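Local atomic coordinates of HP0420 homologue (Helicobacter felis, PDB entry 3LWG), a protein that is of unknown function but adopts the hotdog fold, which in many related proteins binds acyl-CoA thioesters. Residues L78-K83 against E129-E134; G15-T20 against A71-N76. All coordinates share one frame; numbering follows the deposited sequence.

Contact 1 (L78-K83 against E129-E134); sequences LISSMK and EILVFE
Leu78 and Leu131 bind each other through both backbone groups, Leu78 N to Leu131 O and Leu131 N to Leu78 O, each at 2.9 Å, which makes them an antiparallel hydrogen-bonded pair. Further along, Ser80 N reaches Glu129 O at 2.8 Å, and Glu129 N returns to Ser81 O at 2.9 Å. The Glu129 carbonyl oxygen is shared, taking two weak bonds besides, a long one from Ser81 N and one from the Ser80 hydroxyl. The CB of Ser80 faces the other strand, and chi1 of 59° brings OG within 3.2 Å of Glu129 O. A small residue with a hydroxyl donor is consistent with this close approach.

Carbon contacts lie on both faces and between the strands. Ile79 CD1 packs on Ile130 CG1 at 3.7 Å, on the face covered by Leu69 of helix 57-72, where branched aliphatic residues fill a core. Leu78 and Leu131 share the other face. Ser80 CB, directed at the opposing strand, meets Leu131 CD1 at 3.5 Å, while Leu78 CD1 approaches the edge of the Phe133 ring, 3.7 Å from CE1 and near the ring plane.

The polar ends find partners outside the two segments. Glu129 OE2 forms a salt bridge with Lys109; Ser81 OG is hydrogen-bonded to Asn85 OD1 and Val84 O, both of the second subunit.

With Ser80 and Ser81 both facing Glu129, and Ser80 in a near-helical conformation (psi -26°), the arrangement is a classic beta bulge in the hotdog sheet, just where strand 77-86 carries that sheet into the second subunit.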
loop_
_atom_site.group_PDB
_atom_site.type_symbol
_atom_site.label_atom_id
_atom_site.label_comp_id
_atom_site.label_asym_id
_atom_site.label_seq_id
_atom_site.Cartn_x
_atom_site.Cartn_y
_atom_site.Cartn_z
ATOM N N LEU B 78 -3.302 -13.207 0.590
ATOM C CA LEU B 78 -2.736 -11.928 0.174
ATOM C C LEU B 78 -3.768 -10.971 -0.341
ATOM O O LEU B 78 -4.892 -11.340 -0.718
ATOM C CB LEU B 78 -1.573 -12.058 -0.826
ATOM C CG LEU B 78 -1.865 -13.006 -1.977
ATOM C CD1 LEU B 78 -2.972 -12.452 -2.754
ATOM C CD2 LEU B 78 -0.641 -13.243 -2.860
ATOM N N ILE B 79 -3.368 -9.716 -0.349
ATOM C CA ILE B 79 -4.256 -8.690 -0.833
ATOM C C ILE B 79 -4.363 -8.805 -2.341
ATOM O O ILE B 79 -3.324 -8.805 -3.029
ATOM C CB ILE B 79 -3.722 -7.256 -0.551
ATOM C CG1 ILE B 79 -3.493 -7.028 0.964
ATOM C CG2 ILE B 79 -4.716 -6.291 -1.117
ATOM C CD1 ILE B 79 -4.724 -6.813 1.713
ATOM N N SER B 80 -5.586 -8.844 -2.860
ATOM C CA SER B 80 -5.754 -8.937 -4.301
ATOM C C SER B 80 -6.242 -7.646 -4.964
ATOM O O SER B 80 -6.003 -7.436 -6.142
ATOM C CB SER B 80 -6.683 -10.088 -4.680
ATOM O OG SER B 80 -7.960 -9.903 -4.071
ATOM N N SER B 81 -6.948 -6.797 -4.226
ATOM C CA SER B 81 -7.569 -5.617 -4.834
ATOM C C SER B 81 -7.880 -4.620 -3.749
ATOM O O SER B 81 -8.038 -5.027 -2.612
ATOM C CB SER B 81 -8.907 -6.023 -5.493
ATOM O OG SER B 81 -9.377 -4.916 -6.247
ATOM N N MET B 82 -7.996 -3.331 -4.079
ATOM C CA MET B 82 -8.455 -2.378 -3.085
ATOM C C MET B 82 -9.108 -1.165 -3.756
ATOM O O MET B 82 -8.790 -0.816 -4.924
ATOM C CB MET B 82 -7.296 -1.945 -2.174
ATOM C CG MET B 82 -6.280 -1.048 -2.908
ATOM S SD MET B 82 -4.695 -0.847 -2.060
ATOM C CE MET B 82 -4.032 -2.503 -2.015
ATOM N N LYS B 83 -10.004 -0.522 -3.017
ATOM C CA LYS B 83 -10.585 0.739 -3.434
ATOM C C LYS B 83 -10.482 1.620 -2.216
ATOM O O LYS B 83 -11.066 1.322 -1.173
ATOM C CB LYS B 83 -12.078 0.607 -3.792
ATOM C CG LYS B 83 -12.333 -0.444 -4.858
ATOM C CD LYS B 83 -13.776 -0.432 -5.438
ATOM C CE LYS B 83 -13.990 -1.674 -6.290
ATOM N NZ LYS B 83 -13.030 -1.753 -7.452
ATOM N N GLU B 129 -9.747 -6.484 -0.823
ATOM C CA GLU B 129 -10.115 -7.887 -1.079
ATOM C C GLU B 129 -8.894 -8.733 -0.858
ATOM O O GLU B 129 -7.780 -8.345 -1.239
ATOM C CB GLU B 129 -10.596 -8.043 -2.524
ATOM C CG GLU B 129 -12.003 -7.555 -2.646
ATOM C CD GLU B 129 -12.521 -7.592 -4.066
ATOM O OE1 GLU B 129 -11.723 -7.369 -5.000
ATOM O OE2 GLU B 129 -13.736 -7.841 -4.244
ATOM N N ILE B 130 -9.096 -9.855 -0.175
ATOM C CA ILE B 130 -8.014 -10.739 0.197
ATOM C C ILE B 130 -8.389 -12.133 -0.275
ATOM O O ILE B 130 -9.522 -12.577 -0.076
ATOM C CB ILE B 130 -7.812 -10.751 1.714
ATOM C CG1 ILE B 130 -7.319 -9.378 2.180
ATOM C CG2 ILE B 130 -6.800 -11.863 2.123
ATOM C CD1 ILE B 130 -7.044 -9.265 3.696
ATOM N N LEU B 131 -7.423 -12.805 -0.871
ATOM C CA LEU B 131 -7.624 -14.164 -1.337
ATOM C C LEU B 131 -6.774 -15.100 -0.500
ATOM O O LEU B 131 -5.694 -14.730 -0.065
ATOM C CB LEU B 131 -7.198 -14.259 -2.801
ATOM C CG LEU B 131 -8.051 -13.440 -3.760
ATOM C CD1 LEU B 131 -7.424 -13.502 -5.173
ATOM C CD2 LEU B 131 -9.487 -13.921 -3.780
ATOM N N VAL B 132 -7.271 -16.328 -0.296
ATOM C CA VAL B 132 -6.553 -17.356 0.457
ATOM C C VAL B 132 -6.236 -18.517 -0.477
ATOM O O VAL B 132 -7.133 -19.006 -1.187
ATOM C CB VAL B 132 -7.421 -17.902 1.570
ATOM C CG1 VAL B 132 -6.644 -18.960 2.395
ATOM C CG2 VAL B 132 -7.897 -16.749 2.466
ATOM N N PHE B 133 -4.964 -18.915 -0.503
ATOM C CA PHE B 133 -4.483 -19.966 -1.417
ATOM C C PHE B 133 -4.063 -21.255 -0.734
ATOM O O PHE B 133 -3.739 -21.276 0.438
ATOM C CB PHE B 133 -3.299 -19.443 -2.220
ATOM C CG PHE B 133 -3.666 -18.310 -3.103
ATOM C CD1 PHE B 133 -3.519 -16.998 -2.669
ATOM C CD2 PHE B 133 -4.208 -18.544 -4.342
ATOM C CE1 PHE B 133 -3.871 -15.957 -3.495
ATOM C CE2 PHE B 133 -4.561 -17.487 -5.161
ATOM C CZ PHE B 133 -4.390 -16.203 -4.733
ATOM N N GLU B 134 -4.051 -22.337 -1.507
ATOM C CA GLU B 134 -3.691 -23.630 -0.954
ATOM C C GLU B 134 -2.183 -23.907 -1.023
ATOM O O GLU B 134 -1.656 -24.614 -0.173
ATOM C CB GLU B 134 -4.521 -24.763 -1.582
ATOM C CG GLU B 134 -4.268 -25.048 -3.061
ATOM C CD GLU B 134 -4.317 -26.573 -3.383
ATOM O OE1 GLU B 134 -5.119 -27.316 -2.753
ATOM O OE2 GLU B 134 -3.536 -27.021 -4.261
#

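Contact 2 (G15-T20 against A71-N76); sequences GLLVCT and ALNKKN
The end of the central hotdog helix, 57-72, is where this contact forms: the chain leaves the helix at Asn73, and the loop 15-20 lies across the exit. Asn73 has positive phi (45°), a conformation that asparagine tolerates better than most residues. With chi1 at -166° its side chain swings away from its own N, which carries the amide out to the loop, where it lies between the Gly15 carbonyl and the Leu17 backbone N. As modelled, OD1 of Asn73 is 3.0 Å from Gly15 O and its ND2 is 2.8 Å from Leu17 N; the amide is probably turned over, and turned back it may bond to both.

Leu17 meets this amide at about a right angle, and its far end runs alongside Lys75, both side chains pointing the same way. At this exposed spot the methyl CD1 of Leu17 touches the bent Lys75 chain at both CG, 3.6 Å away, and NZ, 3.5 Å away. Val18 CG1 sits close over the backbone, 3.2 Å from Lys74 O. A water completes the join, donating to Leu17 O at 3.0 Å and accepting from Asn76 N at 2.8 Å.

Around the contact, Leu16 rests on Cys70 of the helix and on Leu30 and Phe33 of strand 29-34. Cys19 and Thr20 turn their backbone N-H groups to Glu51 of the second subunit, and Leu72 packs on Ile102 of strand 96-105.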
loop_
_atom_site.group_PDB
_atom_site.type_symbol
_atom_site.label_atom_id
_atom_site.label_comp_id
_atom_site.label_asym_id
_atom_site.label_seq_id
_atom_site.Cartn_x
_atom_site.Cartn_y
_atom_site.Cartn_z
ATOM N N GLY B 15 0.115 -15.006 17.835
ATOM C CA GLY B 15 -0.826 -15.748 17.002
ATOM C C GLY B 15 -1.038 -15.214 15.570
ATOM O O GLY B 15 -1.971 -15.642 14.877
ATOM N N LEU B 16 -0.158 -14.324 15.124
ATOM C CA LEU B 16 -0.305 -13.746 13.791
ATOM C C LEU B 16 0.222 -14.741 12.763
ATOM O O LEU B 16 1.330 -15.252 12.926
ATOM C CB LEU B 16 0.520 -12.505 13.733
ATOM C CG LEU B 16 0.178 -11.489 12.665
ATOM C CD1 LEU B 16 -1.319 -11.042 12.771
ATOM C CD2 LEU B 16 1.143 -10.330 12.891
ATOM N N LEU B 17 -0.570 -15.031 11.740
ATOM C CA LEU B 17 -0.249 -16.063 10.775
ATOM C C LEU B 17 0.178 -15.385 9.474
ATOM O O LEU B 17 0.558 -16.073 8.497
ATOM C CB LEU B 17 -1.494 -16.950 10.523
ATOM C CG LEU B 17 -1.996 -17.671 11.798
ATOM C CD1 LEU B 17 -3.204 -18.617 11.499
ATOM C CD2 LEU B 17 -0.839 -18.455 12.426
ATOM N N VAL B 18 0.080 -14.046 9.452
ATOM C CA VAL B 18 0.327 -13.302 8.223
ATOM C C VAL B 18 1.396 -12.224 8.486
ATOM O O VAL B 18 1.717 -11.901 9.644
ATOM C CB VAL B 18 -0.948 -12.569 7.736
ATOM C CG1 VAL B 18 -2.050 -13.569 7.361
ATOM C CG2 VAL B 18 -1.423 -11.542 8.789
ATOM N N CYS B 19 1.873 -11.643 7.402
ATOM C CA CYS B 19 2.899 -10.587 7.433
ATOM C C CYS B 19 4.127 -10.977 8.239
ATOM O O CYS B 19 4.714 -10.158 8.945
ATOM C CB CYS B 19 2.303 -9.276 7.939
ATOM S SG CYS B 19 1.107 -8.583 6.768
ATOM N N THR B 20 4.552 -12.213 8.033
ATOM C CA THR B 20 5.639 -12.828 8.751
ATOM C C THR B 20 7.001 -12.126 8.536
ATOM O O THR B 20 7.855 -12.191 9.421
ATOM C CB THR B 20 5.708 -14.334 8.381
ATOM O OG1 THR B 20 6.169 -14.492 7.020
ATOM C CG2 THR B 20 4.305 -14.932 8.482
ATOM N N ALA B 71 -6.694 -8.458 10.332
ATOM C CA ALA B 71 -8.118 -8.650 10.666
ATOM C C ALA B 71 -8.645 -10.033 10.247
ATOM O O ALA B 71 -9.388 -10.677 10.987
ATOM C CB ALA B 71 -8.985 -7.539 10.050
ATOM N N LEU B 72 -8.255 -10.486 9.050
ATOM C CA LEU B 72 -8.605 -11.835 8.609
ATOM C C LEU B 72 -7.680 -12.890 9.227
ATOM O O LEU B 72 -8.125 -13.985 9.586
ATOM C CB LEU B 72 -8.582 -11.915 7.072
ATOM C CG LEU B 72 -8.963 -13.227 6.395
ATOM C CD1 LEU B 72 -10.411 -13.409 6.695
ATOM C CD2 LEU B 72 -8.771 -13.169 4.838
ATOM N N ASN B 73 -6.392 -12.564 9.320
ATOM C CA ASN B 73 -5.358 -13.420 9.884
ATOM C C ASN B 73 -5.456 -14.886 9.374
ATOM O O ASN B 73 -5.462 -15.814 10.205
ATOM C CB ASN B 73 -5.398 -13.401 11.431
ATOM C CG ASN B 73 -4.156 -13.980 12.057
ATOM O OD1 ASN B 73 -4.181 -14.487 13.239
ATOM N ND2 ASN B 73 -3.057 -13.908 11.335
ATOM N N LYS B 74 -5.538 -15.067 8.059
ATOM C CA LYS B 74 -5.546 -16.407 7.458
ATOM C C LYS B 74 -4.184 -16.762 6.827
ATOM O O LYS B 74 -3.663 -16.029 6.003
ATOM C CB LYS B 74 -6.631 -16.528 6.377
ATOM C CG LYS B 74 -8.075 -16.569 6.859
ATOM C CD LYS B 74 -8.249 -17.677 7.904
ATOM C CE LYS B 74 -9.727 -17.806 8.339
ATOM N NZ LYS B 74 -10.633 -17.528 7.159
ATOM N N LYS B 75 -3.621 -17.914 7.177
ATOM C CA LYS B 75 -2.400 -18.357 6.521
ATOM C C LYS B 75 -2.601 -18.400 5.010
ATOM O O LYS B 75 -3.706 -18.678 4.494
ATOM C CB LYS B 75 -2.009 -19.769 6.973
ATOM C CG LYS B 75 -2.680 -20.181 8.255
ATOM C CD LYS B 75 -3.049 -21.691 8.236
ATOM C CE LYS B 75 -3.903 -22.037 9.445
ATOM N NZ LYS B 75 -3.051 -21.989 10.688
ATOM N N ASN B 76 -1.536 -18.096 4.302
ATOM C CA ASN B 76 -1.557 -18.154 2.853
ATOM C C ASN B 76 -2.513 -17.159 2.214
ATOM O O ASN B 76 -3.101 -17.432 1.163
ATOM C CB ASN B 76 -1.927 -19.568 2.396
ATOM C CG ASN B 76 -0.922 -20.597 2.811
ATOM O OD1 ASN B 76 0.104 -20.308 3.417
ATOM N ND2 ASN B 76 -1.210 -21.829 2.463
HETATM O O HOH W 1 0.365 -16.551 5.553
#

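From the N terminus, the loop 15-20 comes first, followed by strands 29-34 and 37-42 and then helix 57-72, whose end returns to it and closes contact 2. Strand 77-86 follows directly and opens contact 1, which closes only after strands 96-105 and 109-118, when strand 121-132 comes back beside it. The two contacts are thus in series, neither nested nor crossed. They nevertheless touch: Phe133 N and Asn76 O make a probable hydrogen bond of 2.9 Å, and Ile130 packs on Leu72. Together they tie the N-terminal loop to the helix end, and the helix end to strand 121-132 and the residues after it, with the second subunit within reach of both.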